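Local coordinates for uncharacterized protein TP-0789 domain-containing protein (Desulfovibrio piger ATCC 29098, PDB 4Z48), which is of unknown function but belongs to the DUF1329 family and has a LolA-like fold, so it may handle lipids or lipoproteins in the cell envelope, at residues S28-V33 / I223-L228; Y13-R18 / Y149-T154. All blocks are in the same frame, centred on the assembly; numbering follows the deposited sequence. Where two conformers were deposited one is given.

In the fold
From the N terminus the chain first forms helix 8-20, whose residues 13-18 take part in interaction 2, and then enters strand 27-38, the first partner of interaction 1. Interaction 2 closes its loop, 130 residues long, when strand 146-155 reaches the helix. Interaction 1 closes only when strand 219-230 pairs with strand 27-38, with 189 residues between Val33 and Ile223. The two loops therefore cross, each starting or ending inside the other. Interaction 1 joins the first and last strands of the chain, neighbours in the middle of the antiparallel order, whereas interaction 2 packs the N-terminal helix against strand 146-155, next to the outermost strand 133-143. Their centres lie about 26 Å apart, and they do not touch.

Interaction 1 (S28-V33 / I223-L228); sequences SYSEAV and IDWSNL
Backbone hydrogen bonds carry the pairing. Glu31 with Ser226 and Val33 with Asp224 are antiparallel hydrogen-bonded pairs: Ser226 N reaches Glu31 O at 2.8 Å, and Asp224 N meets Val33 O at 2.9 Å, almost straight (174°). Ala32 faces Trp225 in the non-hydrogen-bonded pair between them.

Contacts to the Trp225 ring come next. Ala32 CB sits 3.9 Å from the centroid of the five-membered ring, a CH-pi contact over its face that suits a side chain as short as alanine. Ile223 CG2 rests over a ring face nearer the rim. The polar Ser30 OG lies at the ring edge, 3.3 Å from Trp225 CD1.

The contact joins the first and last strands, in chain order, of this LolA-like antiparallel fold, and the last one turns a corner at Asn227, whose backbone is left-handed (phi 56°), a conformation asparagine tolerates well.

Polar side chains cluster at that corner. Asn227 ND2 donates to Glu31 OE1 at 3.0 Å, from 55° above the carboxylate plane. Tyr29 OH donates to the anti lone pair of Glu31 OE2 at 2.7 Å, so both carboxylate oxygens are held. A water donates to Glu31 OE1 at 2.6 Å and bridges to Ser226 OG.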
loop_
_atom_site.group_PDB
_atom_site.type_symbol
_atom_site.label_atom_id
_atom_site.label_comp_id
_atom_site.label_asym_id
_atom_site.label_seq_id
_atom_site.Cartn_x
_atom_site.Cartn_y
_atom_site.Cartn_z
ATOM N N SER A 28 -7.275 -10.121 -7.530
ATOM C CA SER A 28 -6.217 -9.718 -8.449
ATOM C C SER A 28 -4.932 -10.515 -8.249
ATOM O O SER A 28 -4.644 -11.039 -7.170
ATOM C CB SER A 28 -5.898 -8.229 -8.301
ATOM O OG SER A 28 -5.457 -7.924 -6.994
ATOM N N TYR A 29 -4.137 -10.537 -9.306
ATOM C CA TYR A 29 -2.838 -11.168 -9.348
ATOM C C TYR A 29 -1.878 -10.208 -9.975
ATOM O O TYR A 29 -2.264 -9.541 -10.937
ATOM C CB TYR A 29 -2.921 -12.462 -10.160
ATOM C CG TYR A 29 -1.576 -13.045 -10.510
ATOM C CD1 TYR A 29 -0.874 -13.826 -9.593
ATOM C CD2 TYR A 29 -0.966 -12.761 -11.732
ATOM C CE1 TYR A 29 0.369 -14.374 -9.911
ATOM C CE2 TYR A 29 0.288 -13.293 -12.054
ATOM C CZ TYR A 29 0.950 -14.093 -11.134
ATOM O OH TYR A 29 2.180 -14.622 -11.413
ATOM N N SER A 30 -0.645 -10.110 -9.449
ATOM C CA SER A 30 0.402 -9.338 -10.112
ATOM C C SER A 30 1.790 -9.879 -9.785
ATOM O O SER A 30 1.971 -10.672 -8.872
ATOM C CB SER A 30 0.328 -7.850 -9.801
ATOM O OG SER A 30 0.828 -7.517 -8.523
ATOM N N GLU A 31 2.747 -9.468 -10.600
ATOM C CA GLU A 31 4.163 -9.753 -10.452
ATOM C C GLU A 31 4.898 -8.418 -10.282
ATOM O O GLU A 31 4.516 -7.397 -10.872
ATOM C CB GLU A 31 4.674 -10.528 -11.673
ATOM C CG GLU A 31 4.093 -11.924 -11.764
ATOM C CD GLU A 31 4.335 -12.605 -13.093
ATOM O OE1 GLU A 31 5.206 -12.129 -13.851
ATOM O OE2 GLU A 31 3.630 -13.592 -13.392
ATOM N N ALA A 32 5.899 -8.397 -9.435
ATOM C CA ALA A 32 6.646 -7.154 -9.215
ATOM C C ALA A 32 8.120 -7.412 -9.025
ATOM O O ALA A 32 8.511 -8.507 -8.603
ATOM C CB ALA A 32 6.114 -6.412 -7.981
ATOM N N VAL A 33 8.929 -6.398 -9.359
ATOM C CA VAL A 33 10.369 -6.343 -9.083
ATOM C C VAL A 33 10.581 -5.049 -8.288
ATOM O O VAL A 33 10.095 -3.989 -8.699
ATOM C CB VAL A 33 11.270 -6.430 -10.346
ATOM C CG1 VAL A 33 12.728 -6.119 -9.985
ATOM C CG2 VAL A 33 11.197 -7.821 -10.968
ATOM N N ILE A 223 9.537 0.231 -7.421
ATOM C CA ILE A 223 8.815 -1.023 -7.643
ATOM C C ILE A 223 8.110 -0.973 -8.995
ATOM O O ILE A 223 7.333 -0.039 -9.256
ATOM C CB ILE A 223 7.777 -1.334 -6.510
ATOM C CG1 ILE A 223 8.371 -1.146 -5.086
ATOM C CG2 ILE A 223 7.230 -2.771 -6.701
ATOM C CD1 ILE A 223 7.274 -1.041 -4.026
ATOM N N ASP A 224 8.315 -2.034 -9.793
ATOM C CA ASP A 224 7.714 -2.202 -11.104
ATOM C C ASP A 224 6.801 -3.374 -11.092
ATOM O O ASP A 224 7.263 -4.500 -10.878
ATOM C CB ASP A 224 8.772 -2.393 -12.187
ATOM C CG ASP A 224 9.542 -1.166 -12.582
ATOM O OD1 ASP A 224 8.987 -0.353 -13.332
ATOM O OD2 ASP A 224 10.781 -1.136 -12.328
ATOM N N TRP A 225 5.504 -3.131 -11.343
ATOM C CA TRP A 225 4.526 -4.199 -11.443
ATOM C C TRP A 225 4.261 -4.534 -12.902
ATOM O O TRP A 225 4.159 -3.637 -13.775
ATOM C CB TRP A 225 3.195 -3.863 -10.769
ATOM C CG TRP A 225 3.202 -3.882 -9.268
ATOM C CD1 TRP A 225 2.917 -4.939 -8.451
ATOM C CD2 TRP A 225 3.547 -2.792 -8.413
ATOM N NE1 TRP A 225 2.999 -4.554 -7.132
ATOM C CE2 TRP A 225 3.419 -3.248 -7.077
ATOM C CE3 TRP A 225 3.950 -1.465 -8.640
ATOM C CZ2 TRP A 225 3.676 -2.421 -5.974
ATOM C CZ3 TRP A 225 4.170 -0.632 -7.537
ATOM C CH2 TRP A 225 4.022 -1.107 -6.229
ATOM N N SER A 226 4.050 -5.825 -13.156
ATOM C CA SER A 226 3.702 -6.294 -14.489
ATOM C C SER A 226 2.881 -7.571 -14.391
ATOM O O SER A 226 2.702 -8.104 -13.294
ATOM C CB SER A 226 4.936 -6.445 -15.377
ATOM O OG SER A 226 5.902 -7.350 -14.885
ATOM N N ASN A 227 2.251 -7.961 -15.527
ATOM C CA ASN A 227 1.363 -9.118 -15.669
ATOM C C ASN A 227 0.198 -9.042 -14.655
ATOM O O ASN A 227 -0.252 -10.074 -14.126
ATOM C CB ASN A 227 2.135 -10.422 -15.562
ATOM C CG ASN A 227 3.161 -10.544 -16.669
ATOM O OD1 ASN A 227 2.841 -10.473 -17.845
ATOM N ND2 ASN A 227 4.415 -10.635 -16.316
ATOM N N LEU A 228 -0.297 -7.798 -14.407
ATOM C CA LEU A 228 -1.396 -7.627 -13.458
ATOM C C LEU A 228 -2.718 -7.990 -14.129
ATOM O O LEU A 228 -2.979 -7.652 -15.290
ATOM C CB LEU A 228 -1.459 -6.214 -12.832
ATOM C CG LEU A 228 -2.327 -6.057 -11.547
ATOM C CD1 LEU A 228 -1.829 -4.934 -10.693
ATOM C CD2 LEU A 228 -3.792 -5.802 -11.864
HETATM O O HOH W 1 6.435 -9.978 -14.586
#

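Interaction 2 (Y13-R18 / Y149-T154); sequences YDLAVR and YILERT
Tyr149 leaves its strand toward helix 8-20, with CG anti to its carbonyl carbon, and its length lets one side chain serve both an apolar and a polar neighbour. Its CB meets Leu15 CD2 at 3.7 Å, at the start of the apolar part. Farther out, CD2 and CE2 pass under the other methyl of the same leucine: Leu15 CD1 stands 4.1 Å from the ring centroid, over the face, in a CH-pi contact. The branched end of leucine thus reaches both the stem and the flat of the tyrosine. At CZ the surroundings become polar, because Arg18, one turn along the helix from Leu15, brings NH2 there. Arg18 NH2 donates to Tyr149 OH across 3.0 Å, a moderately bent bond (145°) lying close to the guanidinium plane, and that plane stands at 88° to the ring. The bend at chi3 of the arginine turns its tip to the phenol. A water completes the tip, 2.7 Å from Tyr149 OH and 3.0 Å from Arg18 NH1, for which it is the acceptor, so the hydroxyl is tied to the guanidinium both directly and through water.

Two residues along the strand, Leu151 CD2 meets Leu15 CD2 at 3.8 Å as the two leucines slide past each other in opposite directions. The small Ala16 lets the helix come near Leu151 CD2.

Helix segment 13-18 crosses strand segment 149-154 almost at a right angle (98°). Strand 146-155 is hydrogen-bonded between strands 133-143 and 163-171, and Ala16 also touches Tyr135 of the former.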
loop_
_atom_site.group_PDB
_atom_site.type_symbol
_atom_site.label_atom_id
_atom_site.label_comp_id
_atom_site.label_asym_id
_atom_site.label_seq_id
_atom_site.Cartn_x
_atom_site.Cartn_y
_atom_site.Cartn_z
ATOM N N TYR A 13 -13.479 14.200 2.552
ATOM C CA TYR A 13 -14.026 12.857 2.805
ATOM C C TYR A 13 -14.735 12.324 1.545
ATOM O O TYR A 13 -14.549 11.153 1.220
ATOM C CB TYR A 13 -14.968 12.855 4.031
ATOM C CG TYR A 13 -15.734 11.569 4.252
ATOM C CD1 TYR A 13 -15.212 10.551 5.038
ATOM C CD2 TYR A 13 -17.015 11.397 3.722
ATOM C CE1 TYR A 13 -15.924 9.370 5.259
ATOM C CE2 TYR A 13 -17.735 10.225 3.935
ATOM C CZ TYR A 13 -17.188 9.215 4.706
ATOM O OH TYR A 13 -17.908 8.065 4.913
ATOM N N ASP A 14 -15.544 13.173 0.861
ATOM C CA ASP A 14 -16.290 12.780 -0.333
ATOM C C ASP A 14 -15.334 12.313 -1.462
ATOM O O ASP A 14 -15.609 11.302 -2.122
ATOM C CB ASP A 14 -17.232 13.896 -0.779
ATOM C CG ASP A 14 -18.421 14.027 0.176
ATOM O OD1 ASP A 14 -18.616 13.117 1.013
ATOM O OD2 ASP A 14 -19.142 15.026 0.087
ATOM N N LEU A 15 -14.191 13.006 -1.627
ATOM C CA LEU A 15 -13.155 12.625 -2.583
ATOM C C LEU A 15 -12.545 11.279 -2.209
ATOM O O LEU A 15 -12.451 10.401 -3.076
ATOM C CB LEU A 15 -12.052 13.692 -2.689
ATOM C CG LEU A 15 -10.876 13.355 -3.609
ATOM C CD1 LEU A 15 -11.327 13.236 -5.059
ATOM C CD2 LEU A 15 -9.784 14.362 -3.463
ATOM N N ALA A 16 -12.159 11.103 -0.920
ATOM C CA ALA A 16 -11.601 9.852 -0.417
ATOM C C ALA A 16 -12.539 8.666 -0.735
ATOM O O ALA A 16 -12.054 7.617 -1.120
ATOM C CB ALA A 16 -11.342 9.955 1.080
ATOM N N VAL A 17 -13.867 8.868 -0.636
ATOM C CA VAL A 17 -14.905 7.868 -0.916
ATOM C C VAL A 17 -14.877 7.501 -2.417
ATOM O O VAL A 17 -14.886 6.313 -2.740
ATOM C CB VAL A 17 -16.320 8.347 -0.462
ATOM C CG1 VAL A 17 -17.442 7.492 -1.054
ATOM C CG2 VAL A 17 -16.429 8.393 1.061
ATOM N N ARG A 18 -14.848 8.513 -3.304
ATOM C CA ARG A 18 -14.772 8.329 -4.768
ATOM C C ARG A 18 -13.514 7.543 -5.147
ATOM O O ARG A 18 -13.576 6.642 -5.994
ATOM C CB ARG A 18 -14.790 9.677 -5.513
ATOM C CG ARG A 18 -16.137 10.390 -5.496
ATOM C CD ARG A 18 -16.278 11.339 -6.675
ATOM N NE ARG A 18 -15.437 12.533 -6.561
ATOM C CZ ARG A 18 -14.729 13.062 -7.560
ATOM N NH1 ARG A 18 -14.745 12.503 -8.769
ATOM N NH2 ARG A 18 -14.004 14.157 -7.361
ATOM N N TYR A 149 -6.073 17.088 -7.372
ATOM C CA TYR A 149 -6.646 17.553 -6.101
ATOM C C TYR A 149 -5.512 17.416 -5.065
ATOM O O TYR A 149 -4.740 16.453 -5.161
ATOM C CB TYR A 149 -7.804 16.654 -5.653
ATOM C CG TYR A 149 -9.007 16.572 -6.544
ATOM C CD1 TYR A 149 -9.940 17.600 -6.577
ATOM C CD2 TYR A 149 -9.290 15.408 -7.258
ATOM C CE1 TYR A 149 -11.094 17.506 -7.348
ATOM C CE2 TYR A 149 -10.437 15.310 -8.050
ATOM C CZ TYR A 149 -11.345 16.356 -8.073
ATOM O OH TYR A 149 -12.492 16.290 -8.836
ATOM N N ILE A 150 -5.412 18.336 -4.106
ATOM C CA ILE A 150 -4.497 18.256 -2.978
ATOM C C ILE A 150 -5.377 17.795 -1.803
ATOM O O ILE A 150 -6.275 18.529 -1.375
ATOM C CB ILE A 150 -3.697 19.558 -2.678
ATOM C CG1 ILE A 150 -2.986 20.125 -3.950
ATOM C CG2 ILE A 150 -2.685 19.301 -1.514
ATOM C CD1 ILE A 150 -2.745 21.639 -3.890
ATOM N N LEU A 151 -5.153 16.557 -1.324
ATOM C CA LEU A 151 -5.956 15.965 -0.258
ATOM C C LEU A 151 -5.096 15.584 0.908
ATOM O O LEU A 151 -4.235 14.697 0.769
ATOM C CB LEU A 151 -6.694 14.688 -0.772
ATOM C CG LEU A 151 -7.667 14.024 0.236
ATOM C CD1 LEU A 151 -8.791 14.991 0.643
ATOM C CD2 LEU A 151 -8.283 12.765 -0.354
ATOM N N GLU A 152 -5.306 16.242 2.045
ATOM C CA GLU A 152 -4.593 15.901 3.266
ATOM C C GLU A 152 -5.430 14.929 4.049
ATOM O O GLU A 152 -6.655 15.109 4.135
ATOM C CB GLU A 152 -4.301 17.142 4.129
ATOM C CG GLU A 152 -3.307 18.122 3.528
ATOM C CD GLU A 152 -2.731 19.155 4.484
ATOM O OE1 GLU A 152 -2.925 19.023 5.717
ATOM O OE2 GLU A 152 -2.047 20.084 3.996
ATOM N N ARG A 153 -4.796 13.915 4.626
ATOM C CA ARG A 153 -5.506 12.981 5.494
ATOM C C ARG A 153 -4.691 12.783 6.768
ATOM O O ARG A 153 -3.477 12.700 6.707
ATOM C CB ARG A 153 -5.877 11.665 4.787
ATOM C CG ARG A 153 -4.800 10.634 4.624
ATOM C CD ARG A 153 -5.371 9.383 4.016
ATOM N NE ARG A 153 -4.318 8.393 3.823
ATOM C CZ ARG A 153 -4.473 7.245 3.175
ATOM N NH1 ARG A 153 -5.641 6.941 2.619
ATOM N NH2 ARG A 153 -3.456 6.408 3.048
ATOM N N THR A 154 -5.365 12.841 7.915
ATOM C CA THR A 154 -4.767 12.709 9.237
ATOM C C THR A 154 -5.381 11.475 9.874
ATOM O O THR A 154 -6.605 11.346 9.848
ATOM C CB THR A 154 -5.006 14.007 10.060
ATOM O OG1 THR A 154 -4.468 15.112 9.352
ATOM C CG2 THR A 154 -4.332 13.979 11.409
HETATM O O HOH W 2 -13.037 14.245 -10.556
#